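Local coordinates for glycerate 2-kinase (Pyrococcus horikoshii, PDB 1X3L), which catalyses the magnesium-dependent phosphorylation of D-glycerate by ATP to give 2-phosphoglycerate, and also accepts other nucleotides or pyrophosphate as phosphate donor, at residues V73-G83 with R90-H98; I185-S195 with N259-S267. One frame throughout, in Å; residues are numbered along the deposited sequence.

Both interactions belong to one six-stranded parallel sheet, whose strands run in the order 92-96, 75-81, 51-56, 124-129, 188-194, 260-266. Interaction 1 pairs the first two and interaction 2 the last two, so each attaches an outermost strand of the sheet within this chain. Their centres lie 18 Å apart and their nearest atoms about 11 Å, without touching; strands 51-56 and 124-129 fill the interval. Along the chain they follow in series, interaction 1 being complete before interaction 2 begins. The strand order 3-2-1-4-5-6 means that the chain builds outward from the middle in both directions, the topology of a Rossmann-like alpha/beta domain.

Interaction 1 of 2, residues V73-G83 with R90-H98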
loop_
_atom_site.group_PDB
_atom_site.type_symbol
_atom_site.label_atom_id
_atom_site.label_comp_id
_atom_site.label_asym_id
_atom_site.label_seq_id
_atom_site.Cartn_x
_atom_site.Cartn_y
_atom_site.Cartn_z
ATOM N N VAL A 73 -5.814 24.746 -8.346
ATOM C CA VAL A 73 -6.095 24.597 -6.925
ATOM C C VAL A 73 -6.036 25.917 -6.164
ATOM O O VAL A 73 -5.012 26.598 -6.151
ATOM C CB VAL A 73 -5.114 23.595 -6.278
ATOM C CG1 VAL A 73 -5.397 23.468 -4.791
ATOM C CG2 VAL A 73 -5.241 22.239 -6.959
ATOM N N GLU A 74 -7.150 26.266 -5.531
ATOM C CA GLU A 74 -7.245 27.497 -4.761
ATOM C C GLU A 74 -6.204 27.500 -3.655
ATOM O O GLU A 74 -5.507 28.492 -3.449
ATOM C CB GLU A 74 -8.642 27.632 -4.151
ATOM C CG GLU A 74 -8.817 28.847 -3.252
ATOM C CD GLU A 74 -8.474 30.146 -3.955
ATOM O OE1 GLU A 74 -8.901 30.321 -5.117
ATOM O OE2 GLU A 74 -7.786 30.992 -3.341
ATOM N N ASP A 75 -6.105 26.380 -2.947
ATOM C CA ASP A 75 -5.151 26.248 -1.856
ATOM C C ASP A 75 -5.204 24.835 -1.282
ATOM O O ASP A 75 -6.093 24.048 -1.620
ATOM C CB ASP A 75 -5.459 27.278 -0.762
ATOM C CG ASP A 75 -4.391 27.323 0.317
ATOM O OD1 ASP A 75 -3.190 27.320 -0.026
ATOM O OD2 ASP A 75 -4.750 27.375 1.511
ATOM N N GLY A 76 -4.242 24.516 -0.423
ATOM C CA GLY A 76 -4.201 23.200 0.181
ATOM C C GLY A 76 -2.935 22.965 0.977
ATOM O O GLY A 76 -2.118 23.871 1.152
ATOM N N VAL A 77 -2.774 21.744 1.470
ATOM C CA VAL A 77 -1.594 21.383 2.243
ATOM C C VAL A 77 -1.214 19.928 1.975
ATOM O O VAL A 77 -2.079 19.077 1.765
ATOM C CB VAL A 77 -1.824 21.567 3.764
ATOM C CG1 VAL A 77 -2.862 20.571 4.271
ATOM C CG2 VAL A 77 -0.508 21.393 4.511
ATOM N N ALA A 78 0.086 19.662 1.968
ATOM C CA ALA A 78 0.606 18.324 1.742
ATOM C C ALA A 78 1.536 18.002 2.902
ATOM O O ALA A 78 2.541 18.684 3.108
ATOM C CB ALA A 78 1.362 18.272 0.418
ATOM N N VAL A 79 1.188 16.975 3.670
ATOM C CA VAL A 79 1.987 16.570 4.824
ATOM C C VAL A 79 2.714 15.269 4.507
ATOM O O VAL A 79 2.080 14.243 4.248
ATOM C CB VAL A 79 1.094 16.369 6.065
ATOM C CG1 VAL A 79 1.957 16.228 7.311
ATOM C CG2 VAL A 79 0.130 17.539 6.202
ATOM N N THR A 80 4.045 15.315 4.524
ATOM C CA THR A 80 4.848 14.141 4.206
ATOM C C THR A 80 6.060 14.007 5.127
ATOM O O THR A 80 6.297 14.855 5.984
ATOM C CB THR A 80 5.317 14.195 2.730
ATOM O OG1 THR A 80 5.911 12.943 2.367
ATOM C CG2 THR A 80 6.338 15.314 2.527
ATOM N N LYS A 81 6.820 12.930 4.947
ATOM C CA LYS A 81 8.003 12.668 5.761
ATOM C C LYS A 81 9.143 13.650 5.508
ATOM O O LYS A 81 9.201 14.306 4.466
ATOM C CB LYS A 81 8.513 11.249 5.507
ATOM C CG LYS A 81 7.640 10.152 6.078
ATOM C CD LYS A 81 8.216 8.770 5.763
ATOM C CE LYS A 81 9.627 8.598 6.320
ATOM N NZ LYS A 81 9.678 8.703 7.805
ATOM N N TYR A 82 10.048 13.747 6.478
ATOM C CA TYR A 82 11.201 14.630 6.362
ATOM C C TYR A 82 12.060 14.151 5.198
ATOM O O TYR A 82 12.403 12.971 5.115
ATOM C CB TYR A 82 12.016 14.611 7.661
ATOM C CG TYR A 82 11.294 15.234 8.837
ATOM C CD1 TYR A 82 10.969 16.592 8.838
ATOM C CD2 TYR A 82 10.913 14.463 9.934
ATOM C CE1 TYR A 82 10.278 17.165 9.903
ATOM C CE2 TYR A 82 10.222 15.028 11.006
ATOM C CZ TYR A 82 9.907 16.377 10.984
ATOM O OH TYR A 82 9.212 16.937 12.034
ATOM N N GLY A 83 12.394 15.070 4.296
ATOM C CA GLY A 83 13.203 14.716 3.144
ATOM C C GLY A 83 12.377 14.514 1.884
ATOM O O GLY A 83 12.885 14.665 0.773
ATOM N N ARG A 90 0.646 25.703 -5.651
ATOM C CA ARG A 90 -0.300 26.394 -4.784
ATOM C C ARG A 90 -0.633 25.623 -3.514
ATOM O O ARG A 90 -1.552 25.984 -2.781
ATOM C CB ARG A 90 -1.586 26.696 -5.549
ATOM C CG ARG A 90 -1.366 27.496 -6.819
ATOM C CD ARG A 90 -2.586 28.332 -7.124
ATOM N NE ARG A 90 -2.882 29.225 -6.009
ATOM C CZ ARG A 90 -3.928 30.043 -5.958
ATOM N NH1 ARG A 90 -4.789 30.084 -6.966
ATOM N NH2 ARG A 90 -4.112 30.819 -4.895
ATOM N N ILE A 91 0.124 24.565 -3.253
ATOM C CA ILE A 91 -0.102 23.748 -2.072
ATOM C C ILE A 91 1.087 23.845 -1.124
ATOM O O ILE A 91 2.229 23.590 -1.510
ATOM C CB ILE A 91 -0.336 22.275 -2.465
ATOM C CG1 ILE A 91 -1.547 22.186 -3.395
ATOM C CG2 ILE A 91 -0.553 21.426 -1.222
ATOM C CD1 ILE A 91 -1.767 20.820 -3.995
ATOM N N LYS A 92 0.804 24.223 0.119
ATOM C CA LYS A 92 1.839 24.366 1.131
ATOM C C LYS A 92 2.340 22.987 1.528
ATOM O O LYS A 92 1.550 22.052 1.670
ATOM C CB LYS A 92 1.270 25.089 2.354
ATOM C CG LYS A 92 2.265 25.318 3.479
ATOM C CD LYS A 92 1.568 25.918 4.697
ATOM C CE LYS A 92 2.555 26.255 5.807
ATOM N NZ LYS A 92 3.475 27.364 5.422
ATOM N N VAL A 93 3.651 22.862 1.709
ATOM C CA VAL A 93 4.240 21.585 2.086
ATOM C C VAL A 93 4.794 21.572 3.504
ATOM O O VAL A 93 5.521 22.479 3.913
ATOM C CB VAL A 93 5.374 21.186 1.116
ATOM C CG1 VAL A 93 6.047 19.908 1.605
ATOM C CG2 VAL A 93 4.814 20.989 -0.287
ATOM N N ILE A 94 4.448 20.526 4.246
ATOM C CA ILE A 94 4.909 20.357 5.616
ATOM C C ILE A 94 5.473 18.955 5.805
ATOM O O ILE A 94 4.823 17.970 5.448
ATOM C CB ILE A 94 3.756 20.552 6.621
ATOM C CG1 ILE A 94 3.221 21.981 6.527
ATOM C CG2 ILE A 94 4.236 20.257 8.034
ATOM C CD1 ILE A 94 2.017 22.239 7.404
ATOM N N GLU A 95 6.681 18.862 6.352
ATOM C CA GLU A 95 7.295 17.561 6.601
ATOM C C GLU A 95 7.100 17.261 8.080
ATOM O O GLU A 95 7.413 18.093 8.928
ATOM C CB GLU A 95 8.786 17.584 6.245
ATOM C CG GLU A 95 9.064 18.073 4.828
ATOM C CD GLU A 95 10.505 17.852 4.396
ATOM O OE1 GLU A 95 11.409 17.950 5.253
ATOM O OE2 GLU A 95 10.735 17.594 3.195
ATOM N N ALA A 96 6.575 16.081 8.392
ATOM C CA ALA A 96 6.315 15.727 9.779
ATOM C C ALA A 96 6.925 14.408 10.220
ATOM O O ALA A 96 7.533 13.695 9.429
ATOM C CB ALA A 96 4.815 15.711 10.027
ATOM N N GLY A 97 6.739 14.084 11.494
ATOM C CA GLY A 97 7.291 12.859 12.041
ATOM C C GLY A 97 6.618 11.561 11.631
ATOM O O GLY A 97 5.399 11.496 11.431
ATOM N N HIS A 98 7.440 10.522 11.513
ATOM C CA HIS A 98 7.001 9.179 11.151
ATOM C C HIS A 98 8.180 8.237 11.385
ATOM O O HIS A 98 9.314 8.557 11.026
ATOM C CB HIS A 98 6.572 9.127 9.680
ATOM C CG HIS A 98 6.157 7.764 9.220
ATOM N ND1 HIS A 98 7.063 6.783 8.881
ATOM C CD2 HIS A 98 4.931 7.203 9.091
ATOM C CE1 HIS A 98 6.415 5.676 8.564
ATOM N NE2 HIS A 98 5.119 5.905 8.684
HETATM O O HOH W 1 -2.795 29.163 -2.842
#
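The Y82 ring lies against the chain at E95-A96: A96 O sits over one ring face, 3.3 Å above the plane and displaced toward the rim, and Y82 CD1 is 3.5 Å from E95 CB. The ring and the E95 carboxylate are turned 79° apart; Y82 OH bonds to D102. E95, its CG anti to the carbonyl carbon and its chain extended beyond, carries OE1 to G83 N at 3.2 Å, a bond that meets the oxygen from above the carboxylate plane. K81 bends at its last two torsions, which folds NZ back to H98 ND1 in a weak bond of 3.4 Å.

At the opposite end R90 spreads its guanidinium under the backbone of V73 and E74, with E74 O 3.1 Å above one face, too far out of plane for a hydrogen bond. A long salt bridge of 4.0 Å joins R90 NH2 to E74 OE2, a carboxylate oxygen also paired with R118.

Between these ends, five backbone bonds run from K92 N to G76 O through A96 N to T80 O, the last 2.7 Å long. On the face of V77, V79 and I94, V77 CG2 meets I94 CD1; V79 CG1 also reaches A96 CB, and helix 103-118 touches I94 and A96. A78 CB rests on I91 CG2, and helix 60-70 touches I91 and V93.

The strand axes run 31° apart in the same sense, as in the twisted parallel edge of an alpha/beta domain, and the K81-H98 end borders K58, which probably binds substrate.

Interaction 2 of 2, residues I185-S195 with N259-S267; sequences IKGTGIVLIIS and NVHNFLIAS. With EDO (1,2-ethanediol), chain D.
N259 reaches back to the loop before strand 188-194: its ND2 bonds to G187 O at 2.9 Å, with the acceptor only 4° out of the amide plane. The same nitrogen makes a weak, bent bond to I185 O and donates to water 2. CG stands between the backbone N and the carbonyl carbon (chi1 62°), which swings the amide over this loop. Replacement of this asparagine by alanine is likely to leave G187 O without its side-chain donor and the 185-187 loop less firmly tied to the neighbouring strand.

The backbones are close here, G189 CA and V260 CA 4.2 Å apart, but side-chain contacts are sparse, and water 2 and an ethanediol lie beside partly exposed N259, V260 and N262. Apolar packing is closer toward I194, whose CG1 comes within 3.6 Å of A266 CB. L192 CB meets I265 CD1 at 3.9 Å, with helix 23-30 touching L192, I194 and I265. V191 and N262 lie side by side, N262 OD1 3.2 Å from V191 CB while bonding to T210. The F263 ring turns its edge to V191 O, and its CE2 touches I190 CG2 at 4.0 Å; strand 43-46 touches both residues.

Bonds from I265 N to I193 O and from S195 N to A266 O bracket a one-residue register shift. This is a beta bulge in the parallel edge of a Rossmann-like sheet, just ahead of the S267 N-cap of helix 268-281.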
loop_
_atom_site.group_PDB
_atom_site.type_symbol
_atom_site.label_atom_id
_atom_site.label_comp_id
_atom_site.label_asym_id
_atom_site.label_seq_id
_atom_site.Cartn_x
_atom_site.Cartn_y
_atom_site.Cartn_z
ATOM N N ILE A 185 -15.811 18.019 6.009
ATOM C CA ILE A 185 -15.954 18.526 4.644
ATOM C C ILE A 185 -17.373 19.046 4.402
ATOM O O ILE A 185 -18.337 18.279 4.423
ATOM C CB ILE A 185 -15.635 17.424 3.617
ATOM C CG1 ILE A 185 -14.188 16.944 3.799
ATOM C CG2 ILE A 185 -15.851 17.944 2.212
ATOM C CD1 ILE A 185 -13.825 15.747 2.932
ATOM N N LYS A 186 -17.496 20.347 4.165
ATOM C CA LYS A 186 -18.801 20.964 3.940
ATOM C C LYS A 186 -19.302 20.778 2.513
ATOM O O LYS A 186 -20.511 20.776 2.271
ATOM C CB LYS A 186 -18.741 22.459 4.272
ATOM C CG LYS A 186 -18.248 22.750 5.677
ATOM C CD LYS A 186 -18.152 24.245 5.954
ATOM C CE LYS A 186 -17.514 24.502 7.313
ATOM N NZ LYS A 186 -17.472 25.949 7.676
ATOM N N GLY A 187 -18.378 20.622 1.572
ATOM C CA GLY A 187 -18.774 20.439 0.186
ATOM C C GLY A 187 -18.669 19.005 -0.304
ATOM O O GLY A 187 -19.178 18.074 0.322
ATOM N N THR A 188 -18.011 18.827 -1.442
ATOM C CA THR A 188 -17.833 17.501 -2.010
ATOM C C THR A 188 -16.423 17.002 -1.729
ATOM O O THR A 188 -15.442 17.674 -2.045
ATOM C CB THR A 188 -18.057 17.503 -3.534
ATOM O OG1 THR A 188 -19.419 17.842 -3.817
ATOM C CG2 THR A 188 -17.761 16.128 -4.114
ATOM N N GLY A 189 -16.329 15.821 -1.128
ATOM C CA GLY A 189 -15.029 15.254 -0.835
ATOM C C GLY A 189 -14.655 14.132 -1.785
ATOM O O GLY A 189 -15.386 13.144 -1.921
ATOM N N ILE A 190 -13.522 14.283 -2.463
ATOM C CA ILE A 190 -13.047 13.251 -3.375
ATOM C C ILE A 190 -11.755 12.707 -2.769
ATOM O O ILE A 190 -10.728 13.380 -2.769
ATOM C CB ILE A 190 -12.796 13.819 -4.793
ATOM C CG1 ILE A 190 -14.127 14.275 -5.401
ATOM C CG2 ILE A 190 -12.149 12.759 -5.678
ATOM C CD1 ILE A 190 -14.020 14.855 -6.805
ATOM N N VAL A 191 -11.824 11.490 -2.239
ATOM C CA VAL A 191 -10.679 10.866 -1.590
ATOM C C VAL A 191 -9.970 9.870 -2.493
ATOM O O VAL A 191 -10.587 8.934 -3.000
ATOM C CB VAL A 191 -11.126 10.137 -0.299
ATOM C CG1 VAL A 191 -9.918 9.591 0.450
ATOM C CG2 VAL A 191 -11.916 11.098 0.587
ATOM N N LEU A 192 -8.676 10.093 -2.704
ATOM C CA LEU A 192 -7.868 9.206 -3.530
ATOM C C LEU A 192 -6.896 8.496 -2.589
ATOM O O LEU A 192 -6.100 9.133 -1.894
ATOM C CB LEU A 192 -7.114 10.006 -4.599
ATOM C CG LEU A 192 -7.994 10.922 -5.469
ATOM C CD1 LEU A 192 -7.145 11.539 -6.579
ATOM C CD2 LEU A 192 -9.159 10.124 -6.067
ATOM N N ILE A 193 -6.969 7.173 -2.569
ATOM C CA ILE A 193 -6.135 6.385 -1.670
ATOM C C ILE A 193 -5.220 5.376 -2.366
ATOM O O ILE A 193 -5.583 4.779 -3.377
ATOM C CB ILE A 193 -7.030 5.614 -0.673
ATOM C CG1 ILE A 193 -8.017 6.582 -0.017
ATOM C CG2 ILE A 193 -6.175 4.926 0.387
ATOM C CD1 ILE A 193 -9.124 5.901 0.776
ATOM N N ILE A 194 -4.027 5.204 -1.808
ATOM C CA ILE A 194 -3.058 4.241 -2.315
ATOM C C ILE A 194 -2.906 3.242 -1.180
ATOM O O ILE A 194 -2.674 3.632 -0.039
ATOM C CB ILE A 194 -1.694 4.890 -2.620
ATOM C CG1 ILE A 194 -1.828 5.816 -3.831
ATOM C CG2 ILE A 194 -0.642 3.794 -2.898
ATOM C CD1 ILE A 194 -0.545 6.528 -4.208
ATOM N N SER A 195 -3.041 1.958 -1.489
ATOM C CA SER A 195 -2.971 0.931 -0.463
ATOM C C SER A 195 -1.745 0.034 -0.447
ATOM O O SER A 195 -1.435 -0.616 -1.441
ATOM C CB SER A 195 -4.202 0.037 -0.550
ATOM O OG SER A 195 -4.102 -1.012 0.390
ATOM N N ASN A 259 -21.784 12.991 0.319
ATOM C CA ASN A 259 -20.914 14.004 -0.267
ATOM C C ASN A 259 -19.412 13.682 -0.238
ATOM O O ASN A 259 -18.612 14.426 -0.799
ATOM C CB ASN A 259 -21.161 15.348 0.421
ATOM C CG ASN A 259 -20.835 15.311 1.900
ATOM O OD1 ASN A 259 -21.359 14.478 2.644
ATOM N ND2 ASN A 259 -19.970 16.220 2.338
ATOM N N VAL A 260 -19.026 12.590 0.420
ATOM C CA VAL A 260 -17.615 12.204 0.487
ATOM C C VAL A 260 -17.450 10.839 -0.177
ATOM O O VAL A 260 -18.030 9.848 0.262
ATOM C CB VAL A 260 -17.108 12.132 1.950
ATOM C CG1 VAL A 260 -15.637 11.711 1.974
ATOM C CG2 VAL A 260 -17.273 13.486 2.622
ATOM N N HIS A 261 -16.646 10.799 -1.234
ATOM C CA HIS A 261 -16.430 9.577 -1.992
ATOM C C HIS A 261 -14.996 9.067 -1.902
ATOM O O HIS A 261 -14.045 9.802 -2.149
ATOM C CB HIS A 261 -16.789 9.835 -3.453
ATOM C CG HIS A 261 -18.108 10.518 -3.630
ATOM N ND1 HIS A 261 -19.297 9.828 -3.735
ATOM C CD2 HIS A 261 -18.431 11.832 -3.675
ATOM C CE1 HIS A 261 -20.294 10.686 -3.840
ATOM N NE2 HIS A 261 -19.796 11.910 -3.806
ATOM N N ASN A 262 -14.858 7.795 -1.561
ATOM C CA ASN A 262 -13.551 7.174 -1.434
ATOM C C ASN A 262 -13.212 6.343 -2.664
ATOM O O ASN A 262 -14.005 5.511 -3.102
ATOM C CB ASN A 262 -13.515 6.306 -0.178
ATOM C CG ASN A 262 -13.526 7.132 1.095
ATOM O OD1 ASN A 262 -12.546 7.802 1.419
ATOM N ND2 ASN A 262 -14.641 7.097 1.819
ATOM N N PHE A 263 -12.030 6.594 -3.217
ATOM C CA PHE A 263 -11.545 5.887 -4.394
ATOM C C PHE A 263 -10.165 5.303 -4.101
ATOM O O PHE A 263 -9.274 6.003 -3.618
ATOM C CB PHE A 263 -11.418 6.842 -5.588
ATOM C CG PHE A 263 -12.708 7.509 -5.982
ATOM C CD1 PHE A 263 -13.592 6.885 -6.863
ATOM C CD2 PHE A 263 -13.039 8.764 -5.474
ATOM C CE1 PHE A 263 -14.787 7.504 -7.234
ATOM C CE2 PHE A 263 -14.231 9.394 -5.838
ATOM C CZ PHE A 263 -15.106 8.764 -6.720
ATOM N N LEU A 264 -9.994 4.018 -4.382
ATOM C CA LEU A 264 -8.708 3.366 -4.196
ATOM C C LEU A 264 -8.109 3.443 -5.601
ATOM O O LEU A 264 -8.629 2.821 -6.532
ATOM C CB LEU A 264 -8.914 1.909 -3.752
ATOM C CG LEU A 264 -7.666 1.056 -3.479
ATOM C CD1 LEU A 264 -6.776 1.729 -2.442
ATOM C CD2 LEU A 264 -8.100 -0.331 -2.998
ATOM N N ILE A 265 -7.035 4.213 -5.764
ATOM C CA ILE A 265 -6.443 4.393 -7.090
ATOM C C ILE A 265 -5.113 3.698 -7.373
ATOM O O ILE A 265 -4.599 3.755 -8.491
ATOM C CB ILE A 265 -6.290 5.892 -7.408
ATOM C CG1 ILE A 265 -5.213 6.512 -6.511
ATOM C CG2 ILE A 265 -7.627 6.597 -7.186
ATOM C CD1 ILE A 265 -4.784 7.899 -6.937
ATOM N N ALA A 266 -4.541 3.056 -6.364
ATOM C CA ALA A 266 -3.289 2.330 -6.552
ATOM C C ALA A 266 -3.326 1.227 -5.520
ATOM O O ALA A 266 -3.592 1.481 -4.343
ATOM C CB ALA A 266 -2.082 3.250 -6.327
ATOM N N SER A 267 -3.079 0.002 -5.965
ATOM C CA SER A 267 -3.121 -1.152 -5.076
ATOM C C SER A 267 -2.506 -2.335 -5.798
ATOM O O SER A 267 -2.231 -2.270 -6.992
ATOM C CB SER A 267 -4.569 -1.498 -4.736
ATOM O OG SER A 267 -5.250 -1.950 -5.902
HETATM C C1 EDO D . -17.703 8.538 3.504
HETATM O O1 EDO D . -18.905 8.667 2.723
HETATM C C2 EDO D . -17.629 7.151 4.148
HETATM O O2 EDO D . -17.631 6.137 3.137
HETATM O O HOH W 2 -19.047 15.949 5.175
#